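Local coordinates for FAD dependent oxidoreductase domain-containing protein (Deinococcus radiodurans R1, PDB 3C4N) that is of uncharacterised function but binds ADP and probably acts as an FAD-dependent oxidoreductase, at residues G45-A50 against L384-E389; F53-L58 against E389-V394; G108-G113 against G172-L177; V227-A232 against H371-G376. One frame throughout, in Å; residues are numbered along the deposited sequence.

Contact 1 of 4, residues G45-A50 against L384-E389; sequences GRMGAA and LAAAHE. With ADP (adenosine-5'-diphosphate), chain C.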
# COMPACT_ATOMS: atom_id res chain seq x y z
N GLY A 45 -3.87 11.46 -2.44
CA GLY A 45 -5.00 12.06 -1.74
C GLY A 45 -6.26 11.77 -2.55
O GLY A 45 -6.21 10.92 -3.44
N ARG A 46 -7.37 12.45 -2.27
CA ARG A 46 -8.62 12.20 -3.01
C ARG A 46 -8.45 12.26 -4.53
O ARG A 46 -8.96 11.40 -5.25
CB ARG A 46 -9.71 13.19 -2.58
CG ARG A 46 -9.51 14.61 -3.12
CD ARG A 46 -10.44 15.63 -2.48
NE ARG A 46 -11.85 15.21 -2.50
CZ ARG A 46 -12.79 15.79 -1.76
NH1 ARG A 46 -14.04 15.36 -1.81
NH2 ARG A 46 -12.47 16.79 -0.96
N MSE A 47 -7.75 13.27 -5.02
CA MSE A 47 -7.53 13.45 -6.45
C MSE A 47 -6.66 12.38 -7.10
O MSE A 47 -7.11 11.69 -8.02
CB MSE A 47 -6.94 14.83 -6.70
CG MSE A 47 -7.91 16.00 -6.30
SE MSE A 47 -9.77 15.92 -7.03
CE MSE A 47 -9.37 15.90 -8.94
N GLY A 48 -5.42 12.24 -6.64
CA GLY A 48 -4.52 11.24 -7.20
C GLY A 48 -5.03 9.81 -7.05
O GLY A 48 -4.96 8.98 -7.95
N ALA A 49 -5.57 9.52 -5.88
CA ALA A 49 -6.09 8.20 -5.62
C ALA A 49 -7.26 7.90 -6.56
O ALA A 49 -7.36 6.79 -7.07
CB ALA A 49 -6.56 8.09 -4.17
N ALA A 50 -8.13 8.87 -6.79
CA ALA A 50 -9.27 8.64 -7.68
C ALA A 50 -8.82 8.46 -9.12
O ALA A 50 -9.30 7.58 -9.84
CB ALA A 50 -10.26 9.79 -7.60
N LEU A 384 -14.15 13.98 -8.13
CA LEU A 384 -14.07 12.75 -8.91
C LEU A 384 -14.12 13.03 -10.41
O LEU A 384 -13.28 12.54 -11.16
CB LEU A 384 -15.20 11.79 -8.52
CG LEU A 384 -15.11 11.17 -7.12
CD1 LEU A 384 -16.40 10.37 -6.77
CD2 LEU A 384 -13.90 10.26 -7.08
N ALA A 385 -15.09 13.83 -10.83
CA ALA A 385 -15.27 14.16 -12.24
C ALA A 385 -13.99 14.62 -12.91
O ALA A 385 -13.68 14.17 -14.02
CB ALA A 385 -16.35 15.24 -12.39
N ALA A 386 -13.25 15.50 -12.25
CA ALA A 386 -12.01 16.00 -12.83
C ALA A 386 -10.93 14.92 -12.91
O ALA A 386 -10.10 14.94 -13.82
CB ALA A 386 -11.51 17.22 -12.04
N ALA A 387 -10.95 13.97 -11.97
CA ALA A 387 -9.96 12.89 -11.99
C ALA A 387 -10.32 11.87 -13.07
O ALA A 387 -9.45 11.28 -13.69
CB ALA A 387 -9.88 12.20 -10.62
N HIS A 388 -11.62 11.66 -13.28
CA HIS A 388 -12.07 10.72 -14.29
C HIS A 388 -11.87 11.26 -15.71
O HIS A 388 -11.53 10.51 -16.62
CB HIS A 388 -13.55 10.41 -14.09
CG HIS A 388 -14.12 9.49 -15.13
ND1 HIS A 388 -14.99 9.93 -16.10
CD2 HIS A 388 -13.93 8.17 -15.34
CE1 HIS A 388 -15.32 8.90 -16.87
NE2 HIS A 388 -14.69 7.83 -16.43
N GLU A 389 -12.10 12.57 -15.87
CA GLU A 389 -11.94 13.26 -17.14
C GLU A 389 -10.46 13.13 -17.55
O GLU A 389 -10.15 12.81 -18.69
CB GLU A 389 -12.33 14.74 -16.96
CG GLU A 389 -12.66 15.56 -18.21
CD GLU A 389 -11.43 16.09 -18.95
OE1 GLU A 389 -10.46 16.51 -18.29
OE2 GLU A 389 -11.45 16.11 -20.20
PB ADP C . -5.76 16.62 -3.04
O1B ADP C . -5.72 17.47 -4.22
O2B ADP C . -6.47 15.22 -3.36
O3B ADP C . -6.55 17.35 -1.84
PA ADP C . -4.06 16.20 -1.04
O1A ADP C . -3.47 17.46 -0.57
O2A ADP C . -5.45 15.94 -0.24
O3A ADP C . -4.29 16.24 -2.63
O5' ADP C . -3.07 14.95 -0.96
C5' ADP C . -2.36 14.89 -2.16
C4' ADP C . -1.10 14.09 -1.99
O4' ADP C . 0.18 14.31 -2.65
C3' ADP C . -0.92 14.39 -0.54
O3' ADP C . -1.73 13.51 0.25
C2' ADP C . 0.59 14.23 -0.28
O2' ADP C . 0.82 13.25 0.74
C1' ADP C . 1.15 13.84 -1.68
N9 ADP C . 2.33 14.53 -2.08
C8 ADP C . 2.50 15.92 -1.99
N7 ADP C . 3.72 16.23 -2.41
C5 ADP C . 4.35 15.10 -2.82
C6 ADP C . 5.58 14.80 -3.47
N6 ADP C . 6.33 15.82 -4.09
N1 ADP C . 5.89 13.51 -3.72
C2 ADP C . 5.06 12.52 -3.40
N3 ADP C . 3.91 12.72 -2.87
C4 ADP C . 3.45 14.02 -2.62
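Met47, present as selenomethionine, works in two directions: its backbone N binds a phosphate oxygen of the ADP while its side chain folds over onto Ala386 and Ala387. The chain bends at chi2 and again at chi3 (-59°), and this second bend sets CE over the other helix. Met47 CE lies 4.0 Å from Ala386 CB and 4.1 Å from Ala387 CB. The earlier part of the chain stays with the nucleotide, with Met47 CG 3.4 Å from ADP O1B. Met47 N donates a nearly straight hydrogen bond of 2.9 Å to ADP O2B (173°). This is consistent with the GxGxxG turn of a Rossmann-type dinucleotide fold, where the start of a helix faces the phosphates and its positive end is likely to offset their charge in part. Gly45 is the N-cap of that helix, and a CB there would clash with ADP O5'. One turn on, Ala50 CB meets Leu384 CD2 at 3.7 Å and Ala387 CB at 3.9 Å. Ala387 CB also sits 3.8 Å from Met47 O. Small residues let the two helix segments pass 8.8 Å apart, crossing at -40°. Leu384 also packs on Trp101 and Leu106 of helix 96-107.

Contact 2 of 4, residues F53-L58 against E389-V394; sequences FYLRQL and ELAQRV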
# COMPACT_ATOMS: atom_id res chain seq x y z
N PHE A 53 -7.30 5.15 -9.69
CA PHE A 53 -8.34 4.14 -9.74
C PHE A 53 -8.98 4.11 -11.14
O PHE A 53 -9.05 3.05 -11.77
CB PHE A 53 -9.41 4.43 -8.69
CG PHE A 53 -10.63 3.59 -8.83
CD1 PHE A 53 -10.57 2.22 -8.65
CD2 PHE A 53 -11.85 4.17 -9.15
CE1 PHE A 53 -11.71 1.42 -8.80
CE2 PHE A 53 -13.00 3.40 -9.30
CZ PHE A 53 -12.93 2.02 -9.12
N TYR A 54 -9.41 5.27 -11.64
CA TYR A 54 -10.04 5.33 -12.95
C TYR A 54 -9.09 4.89 -14.07
O TYR A 54 -9.53 4.29 -15.05
CB TYR A 54 -10.57 6.73 -13.25
CG TYR A 54 -11.69 7.17 -12.34
CD1 TYR A 54 -12.83 6.39 -12.19
CD2 TYR A 54 -11.60 8.36 -11.64
CE1 TYR A 54 -13.87 6.79 -11.35
CE2 TYR A 54 -12.62 8.78 -10.79
CZ TYR A 54 -13.76 8.00 -10.65
OH TYR A 54 -14.76 8.42 -9.80
N LEU A 55 -7.80 5.17 -13.92
CA LEU A 55 -6.85 4.75 -14.93
C LEU A 55 -6.68 3.24 -14.92
O LEU A 55 -6.46 2.63 -15.97
CB LEU A 55 -5.50 5.44 -14.73
CG LEU A 55 -5.46 6.88 -15.24
CD1 LEU A 55 -4.19 7.56 -14.74
CD2 LEU A 55 -5.52 6.88 -16.77
N ARG A 56 -6.79 2.62 -13.75
CA ARG A 56 -6.64 1.16 -13.67
C ARG A 56 -7.80 0.47 -14.36
O ARG A 56 -7.66 -0.65 -14.85
CB ARG A 56 -6.57 0.68 -12.21
CG ARG A 56 -5.32 1.11 -11.44
CD ARG A 56 -4.05 0.75 -12.19
NE ARG A 56 -3.94 -0.68 -12.46
CZ ARG A 56 -3.06 -1.20 -13.31
NH1 ARG A 56 -2.22 -0.42 -13.97
NH2 ARG A 56 -3.02 -2.51 -13.51
N GLN A 57 -8.96 1.12 -14.39
CA GLN A 57 -10.11 0.52 -15.05
C GLN A 57 -10.21 0.91 -16.52
O GLN A 57 -10.71 0.13 -17.34
CB GLN A 57 -11.39 0.88 -14.31
CG GLN A 57 -11.44 0.29 -12.92
CD GLN A 57 -12.80 0.39 -12.30
OE1 GLN A 57 -13.43 1.44 -12.34
NE2 GLN A 57 -13.27 -0.72 -11.71
N LEU A 58 -9.71 2.10 -16.86
CA LEU A 58 -9.74 2.57 -18.24
C LEU A 58 -8.58 2.00 -19.07
O LEU A 58 -8.76 1.67 -20.24
CB LEU A 58 -9.72 4.11 -18.27
CG LEU A 58 -11.05 4.76 -17.83
CD1 LEU A 58 -10.85 6.21 -17.44
CD2 LEU A 58 -12.05 4.63 -18.97
N GLU A 389 -12.10 12.57 -15.87
CA GLU A 389 -11.94 13.26 -17.14
C GLU A 389 -10.46 13.13 -17.55
O GLU A 389 -10.15 12.81 -18.69
CB GLU A 389 -12.33 14.74 -16.96
CG GLU A 389 -12.66 15.56 -18.21
CD GLU A 389 -11.43 16.09 -18.95
OE1 GLU A 389 -10.46 16.51 -18.29
OE2 GLU A 389 -11.45 16.11 -20.20
N LEU A 390 -9.56 13.36 -16.60
CA LEU A 390 -8.14 13.27 -16.89
C LEU A 390 -7.75 11.84 -17.23
O LEU A 390 -6.91 11.61 -18.10
CB LEU A 390 -7.29 13.75 -15.70
CG LEU A 390 -5.78 13.55 -15.89
CD1 LEU A 390 -5.32 14.32 -17.12
CD2 LEU A 390 -5.03 13.99 -14.64
N ALA A 391 -8.36 10.89 -16.53
CA ALA A 391 -8.06 9.48 -16.79
C ALA A 391 -8.45 9.09 -18.22
O ALA A 391 -7.68 8.43 -18.91
CB ALA A 391 -8.79 8.59 -15.78
N GLN A 392 -9.63 9.53 -18.65
CA GLN A 392 -10.11 9.24 -20.00
C GLN A 392 -9.12 9.76 -21.03
O GLN A 392 -8.67 9.01 -21.90
CB GLN A 392 -11.49 9.88 -20.23
CG GLN A 392 -12.65 9.12 -19.56
CD GLN A 392 -14.01 9.84 -19.69
OE1 GLN A 392 -14.18 10.95 -19.18
NE2 GLN A 392 -14.98 9.19 -20.34
N ARG A 393 -8.76 11.04 -20.93
CA ARG A 393 -7.82 11.63 -21.87
C ARG A 393 -6.46 10.95 -21.89
O ARG A 393 -5.90 10.70 -22.96
CB ARG A 393 -7.68 13.14 -21.60
CG ARG A 393 -8.96 13.92 -21.92
CD ARG A 393 -8.81 15.44 -21.88
NE ARG A 393 -8.68 15.97 -20.52
CZ ARG A 393 -7.53 16.29 -19.95
NH1 ARG A 393 -6.40 16.14 -20.64
NH2 ARG A 393 -7.51 16.77 -18.71
N VAL A 394 -5.92 10.62 -20.72
CA VAL A 394 -4.62 9.97 -20.64
C VAL A 394 -4.69 8.59 -21.28
O VAL A 394 -3.79 8.16 -22.01
CB VAL A 394 -4.16 9.83 -19.17
CG1 VAL A 394 -2.89 8.98 -19.09
CG2 VAL A 394 -3.90 11.20 -18.58
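Ala391 carries the apolar part of the contact, with its methyl group set among three side chains of helix 53-58. Ala391 CB is 3.6 Å from Tyr54 CB. It is also 3.6 Å from Leu58 CD1. Leu55 turns CG beside its own backbone N (chi1 -79°), which brings CG to 3.8 Å of the same Ala391 CB. Leu55 CD2 reaches the backbone of the other helix, 3.4 Å from Ala391 O, and also touches Val394. An alanine in place of Leu55 would probably open a gap between Ala391, Val394 and the sheet residue Ile229, which pack on CG and the two methyl branches of the leucine. Near the surface, the aliphatic CG of Gln392 lies against Leu58 CD1.

The polar groups look elsewhere. Tyr54 OH is hydrogen-bonded to Gln105 NE2, and its ring meets His388 edge-to-face. Within its own helix Glu389 forms a salt bridge with Arg393, one turn later. Arg393 grips the carboxylate side-on, with NE 2.8 Å from Glu389 OE2 and NH2 3.0 Å from Glu389 OE1. Both oxygens lie close to the guanidinium plane.

The segment axes approach to 8.7 Å and cross at -37°. Both helices lie on one face of the nucleotide-binding domain's sheet, where Leu55 and Leu390 touch Ile229. Just past the segments, Ser395 OG adds a weak hydrogen bond to Leu58 O. Between the two segments themselves the side chains meet through apolar atoms, which implies close fit around a small residue rather than directed bonds.

Contact 3 of 4, residues G108-G113 against G172-L177; sequences GALGSG and GSLALL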
# COMPACT_ATOMS: atom_id res chain seq x y z
N GLY A 108 -22.76 5.42 -5.53
CA GLY A 108 -22.50 4.09 -6.05
C GLY A 108 -21.13 3.57 -5.63
O GLY A 108 -20.67 2.54 -6.11
N ALA A 109 -20.48 4.31 -4.73
CA ALA A 109 -19.16 3.95 -4.23
C ALA A 109 -18.16 3.67 -5.37
O ALA A 109 -17.35 2.75 -5.28
CB ALA A 109 -19.27 2.72 -3.31
N LEU A 110 -18.23 4.47 -6.44
CA LEU A 110 -17.35 4.34 -7.61
C LEU A 110 -17.65 3.08 -8.40
O LEU A 110 -16.89 2.70 -9.28
CB LEU A 110 -15.87 4.30 -7.17
CG LEU A 110 -15.40 5.45 -6.26
CD1 LEU A 110 -13.98 5.21 -5.76
CD2 LEU A 110 -15.50 6.74 -7.03
N GLY A 111 -18.76 2.43 -8.06
CA GLY A 111 -19.15 1.21 -8.75
C GLY A 111 -18.20 0.06 -8.46
O GLY A 111 -17.95 -0.77 -9.33
N SER A 112 -17.69 -0.01 -7.23
CA SER A 112 -16.75 -1.06 -6.85
C SER A 112 -17.37 -2.11 -5.94
O SER A 112 -16.65 -2.91 -5.34
CB SER A 112 -15.56 -0.44 -6.12
OG SER A 112 -16.01 0.08 -4.87
N GLY A 113 -18.69 -2.09 -5.82
CA GLY A 113 -19.35 -3.04 -4.96
C GLY A 113 -18.89 -2.88 -3.52
O GLY A 113 -19.20 -3.71 -2.66
N GLY A 172 -11.76 11.20 3.26
CA GLY A 172 -10.70 10.27 3.63
C GLY A 172 -11.09 8.86 3.24
O GLY A 172 -10.29 8.13 2.66
N SER A 173 -12.32 8.48 3.55
CA SER A 173 -12.80 7.15 3.19
C SER A 173 -12.87 6.99 1.67
O SER A 173 -12.59 5.92 1.14
CB SER A 173 -14.19 6.90 3.77
OG SER A 173 -14.12 6.76 5.18
N LEU A 174 -13.27 8.05 0.97
CA LEU A 174 -13.37 8.03 -0.49
C LEU A 174 -12.01 7.74 -1.07
O LEU A 174 -11.85 6.83 -1.88
CB LEU A 174 -13.89 9.37 -1.01
CG LEU A 174 -13.93 9.53 -2.53
CD1 LEU A 174 -14.64 8.32 -3.13
CD2 LEU A 174 -14.66 10.83 -2.95
N ALA A 175 -11.02 8.53 -0.65
CA ALA A 175 -9.65 8.39 -1.12
C ALA A 175 -9.08 7.00 -0.84
O ALA A 175 -8.55 6.36 -1.75
CB ALA A 175 -8.79 9.47 -0.47
N LEU A 176 -9.17 6.55 0.41
CA LEU A 176 -8.66 5.22 0.79
C LEU A 176 -9.28 4.15 -0.11
O LEU A 176 -8.58 3.28 -0.64
CB LEU A 176 -9.00 4.91 2.25
CG LEU A 176 -8.43 3.57 2.74
CD1 LEU A 176 -6.92 3.62 2.64
CD2 LEU A 176 -8.87 3.27 4.18
N LEU A 177 -10.60 4.21 -0.25
CA LEU A 177 -11.33 3.26 -1.08
C LEU A 177 -10.76 3.25 -2.49
O LEU A 177 -10.53 2.19 -3.07
CB LEU A 177 -12.81 3.63 -1.15
CG LEU A 177 -13.62 2.93 -2.23
CD1 LEU A 177 -13.60 1.42 -2.04
CD2 LEU A 177 -15.04 3.44 -2.18
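A Schellman motif that ends helix 96-107 puts Ala109 and Leu110 against Leu177 of helix 171-183. Ala109, at positive phi, is its C-prime residue. Leu110 N bonds to Gln105 O and Ala109 N to Leu106 O, which turns the chain away from the helix. Leu110 and Gly111 keep positive phi through the tight turn that Gly111 N closes onto Gly108 O.

Leu110 CD1 meets both leucines of the helix. It is 4.1 Å from Leu174 CD1, and the two side chains cross obliquely. Leu110 CD1 is also 4.1 Å from Leu177 CD2, but here the side chains slide past each other in opposite directions. The two branches of Leu177 divide between Ala109 and Ser112. Leu177 CD2 lies 3.9 Å from Ala109 O. Leu177 CD1 lies 4.0 Å from Ser112 OG. Leu174 also touches Leu106 of helix 96-107.

The loop joins the C-terminal end of helix 96-107 to helix 171-183 within the nucleotide-binding part of the fold. Leu110 also packs on Phe53 and Tyr54 of helix 46-58, so three helices meet around it. The side chain of Leu174 lies about 9 Å from the bound ADP.

Ser112 pins the turn. Its OG stands between the backbone N and the carbonyl carbon (chi1 67°), and Ser112 OG donates a 3.0 Å hydrogen bond to Ala109 O, nearly along the C=O axis (165°). Ser112 OG is also hydrogen-bonded to Lys114 N. An alanine in place of Ser112 would probably cost Ala109 O and Lys114 N this shared partner and leave the turn less firmly held.

Contact 4 of 4, residues V227-A232 against H371-G376; sequences VIIVAA and HLLLGG. With ADP (adenosine-5'-diphosphate), chain C.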
# COMPACT_ATOMS: atom_id res chain seq x y z
N VAL A 227 3.89 9.00 -18.95
CA VAL A 227 2.92 9.98 -18.51
C VAL A 227 3.04 10.20 -17.01
O VAL A 227 3.12 9.23 -16.25
CB VAL A 227 1.46 9.54 -18.83
CG1 VAL A 227 0.50 10.67 -18.48
CG2 VAL A 227 1.32 9.17 -20.30
N ILE A 228 3.06 11.46 -16.60
CA ILE A 228 3.18 11.84 -15.20
C ILE A 228 2.04 12.76 -14.77
O ILE A 228 1.89 13.88 -15.27
CB ILE A 228 4.50 12.60 -14.93
CG1 ILE A 228 5.69 11.68 -15.22
CG2 ILE A 228 4.52 13.14 -13.51
CD1 ILE A 228 7.05 12.35 -15.12
N ILE A 229 1.23 12.27 -13.83
CA ILE A 229 0.11 13.04 -13.29
C ILE A 229 0.50 13.61 -11.94
O ILE A 229 0.78 12.88 -10.99
CB ILE A 229 -1.14 12.14 -13.14
CG1 ILE A 229 -1.55 11.61 -14.51
CG2 ILE A 229 -2.27 12.92 -12.49
CD1 ILE A 229 -2.73 10.69 -14.47
N VAL A 230 0.53 14.94 -11.87
CA VAL A 230 0.89 15.68 -10.66
C VAL A 230 -0.35 15.98 -9.82
O VAL A 230 -1.03 16.99 -10.03
CB VAL A 230 1.59 17.01 -11.01
CG1 VAL A 230 1.83 17.83 -9.77
CG2 VAL A 230 2.89 16.74 -11.72
N ALA A 231 -0.63 15.09 -8.88
CA ALA A 231 -1.77 15.20 -7.97
C ALA A 231 -1.27 15.46 -6.55
O ALA A 231 -1.75 14.85 -5.61
CB ALA A 231 -2.58 13.92 -7.99
N ALA A 232 -0.31 16.38 -6.41
CA ALA A 232 0.25 16.68 -5.12
C ALA A 232 -0.57 17.70 -4.36
O ALA A 232 -0.13 18.22 -3.33
CB ALA A 232 1.69 17.17 -5.28
N HIS A 371 0.71 16.21 -16.68
CA HIS A 371 -0.57 16.78 -16.26
C HIS A 371 -0.58 17.26 -14.82
O HIS A 371 -0.03 16.60 -13.94
CB HIS A 371 -1.70 15.77 -16.42
CG HIS A 371 -1.87 15.29 -17.82
ND1 HIS A 371 -1.19 14.20 -18.33
CD2 HIS A 371 -2.60 15.78 -18.85
CE1 HIS A 371 -1.49 14.05 -19.60
NE2 HIS A 371 -2.34 14.99 -19.95
N LEU A 372 -1.22 18.40 -14.59
CA LEU A 372 -1.35 18.95 -13.25
C LEU A 372 -2.82 18.86 -12.83
O LEU A 372 -3.67 19.54 -13.39
CB LEU A 372 -0.86 20.40 -13.22
CG LEU A 372 -1.13 21.19 -11.93
CD1 LEU A 372 -0.42 20.55 -10.75
CD2 LEU A 372 -0.65 22.62 -12.12
N LEU A 373 -3.09 18.00 -11.85
CA LEU A 373 -4.44 17.77 -11.32
C LEU A 373 -4.67 18.61 -10.08
O LEU A 373 -3.93 18.52 -9.11
CB LEU A 373 -4.60 16.29 -10.96
CG LEU A 373 -5.93 15.75 -10.41
CD1 LEU A 373 -7.07 16.19 -11.32
CD2 LEU A 373 -5.88 14.22 -10.32
N LEU A 374 -5.71 19.43 -10.12
CA LEU A 374 -6.04 20.27 -8.99
C LEU A 374 -7.46 19.96 -8.51
O LEU A 374 -8.37 19.78 -9.32
CB LEU A 374 -5.93 21.74 -9.39
CG LEU A 374 -4.65 22.52 -9.03
CD1 LEU A 374 -3.45 21.63 -9.08
CD2 LEU A 374 -4.50 23.72 -9.95
N GLY A 375 -7.60 19.90 -7.19
CA GLY A 375 -8.88 19.65 -6.55
C GLY A 375 -9.42 21.01 -6.12
O GLY A 375 -10.09 21.67 -6.91
N GLY A 376 -9.13 21.43 -4.89
CA GLY A 376 -9.60 22.74 -4.45
C GLY A 376 -10.85 22.78 -3.58
O GLY A 376 -11.49 21.75 -3.35
PB ADP C . -5.76 16.62 -3.04
O1B ADP C . -5.72 17.47 -4.22
O2B ADP C . -6.47 15.22 -3.36
O3B ADP C . -6.55 17.35 -1.84
PA ADP C . -4.06 16.20 -1.04
O1A ADP C . -3.47 17.46 -0.57
O2A ADP C . -5.45 15.94 -0.24
O3A ADP C . -4.29 16.24 -2.63
O5' ADP C . -3.07 14.95 -0.96
C5' ADP C . -2.36 14.89 -2.16
C4' ADP C . -1.10 14.09 -1.99
O4' ADP C . 0.18 14.31 -2.65
C3' ADP C . -0.92 14.39 -0.54
O3' ADP C . -1.73 13.51 0.25
C2' ADP C . 0.59 14.23 -0.28
O2' ADP C . 0.82 13.25 0.74
C1' ADP C . 1.15 13.84 -1.68
N9 ADP C . 2.33 14.53 -2.08
C8 ADP C . 2.50 15.92 -1.99
N7 ADP C . 3.72 16.23 -2.41
C5 ADP C . 4.35 15.10 -2.82
C6 ADP C . 5.58 14.80 -3.47
N6 ADP C . 6.33 15.82 -4.09
N1 ADP C . 5.89 13.51 -3.72
C2 ADP C . 5.06 12.52 -3.40
N3 ADP C . 3.91 12.72 -2.87
C4 ADP C . 3.45 14.02 -2.62
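Val230 and His371 sit on neighbouring parallel strands, in segments 227-232 and 371-376, whose directions differ by 26°. Three backbone hydrogen bonds join them. His371 N donates to Ile228 O at 3.0 Å, and Val230 N to His371 O at 2.7 Å. The third runs from Leu373 N to Val230 O at 2.9 Å, with the donor 38° above the carbonyl plane.

Val230 and Leu372 share one face of the sheet, where Val230 CG1 meets Leu372 CD1 at 3.7 Å. Leu372 also packs on Leu366 of the next strand. Ile229 and His371 point to the other face, which helix 379-398 covers through Leu390. Val227 CG1 comes to the edge of the His371 ring, 3.9 Å from His371 ND1. That nitrogen is buried and has no polar partner in the model.

Beyond strand 227-230, Ala231 CB touches Leu373 CD2 at 4.1 Å, and Leu373 in turn packs on Met47. The chain then reaches the nucleotide. Ala232 CB lies 3.6 Å from ADP C8, and Ala232 CA is 3.4 Å from ADP O4'.

Strand 227-230 also bonds to strand 36-42 on its other edge, again in parallel. Adjacent parallel strands whose ends border the bound nucleotide are typical of the Rossmann-type domain of FAD-dependent oxidoreductases.

From the N terminus, helix 46-58 opens contacts 1 and 2, and both wait for helix 379-398 near the C terminus. Their segments alternate along the chain, so the two loops cross, and they share Glu389. Contacts 3 and 4 nest inside both loops. Contact 3 closes first, tying the loop after helix 96-107 to helix 171-183. Contact 4 closes later, adding segment 371-376 to strand 227-230 before the last helix begins. Contacts 1 and 4 touch each other and both reach the ADP. Contact 2 packs on Val227, Ile229 and His371 of contact 4 through Leu55, Leu390 and Val394. Leu110 of contact 3 packs on Phe53 and Tyr54, and so touches contact 2.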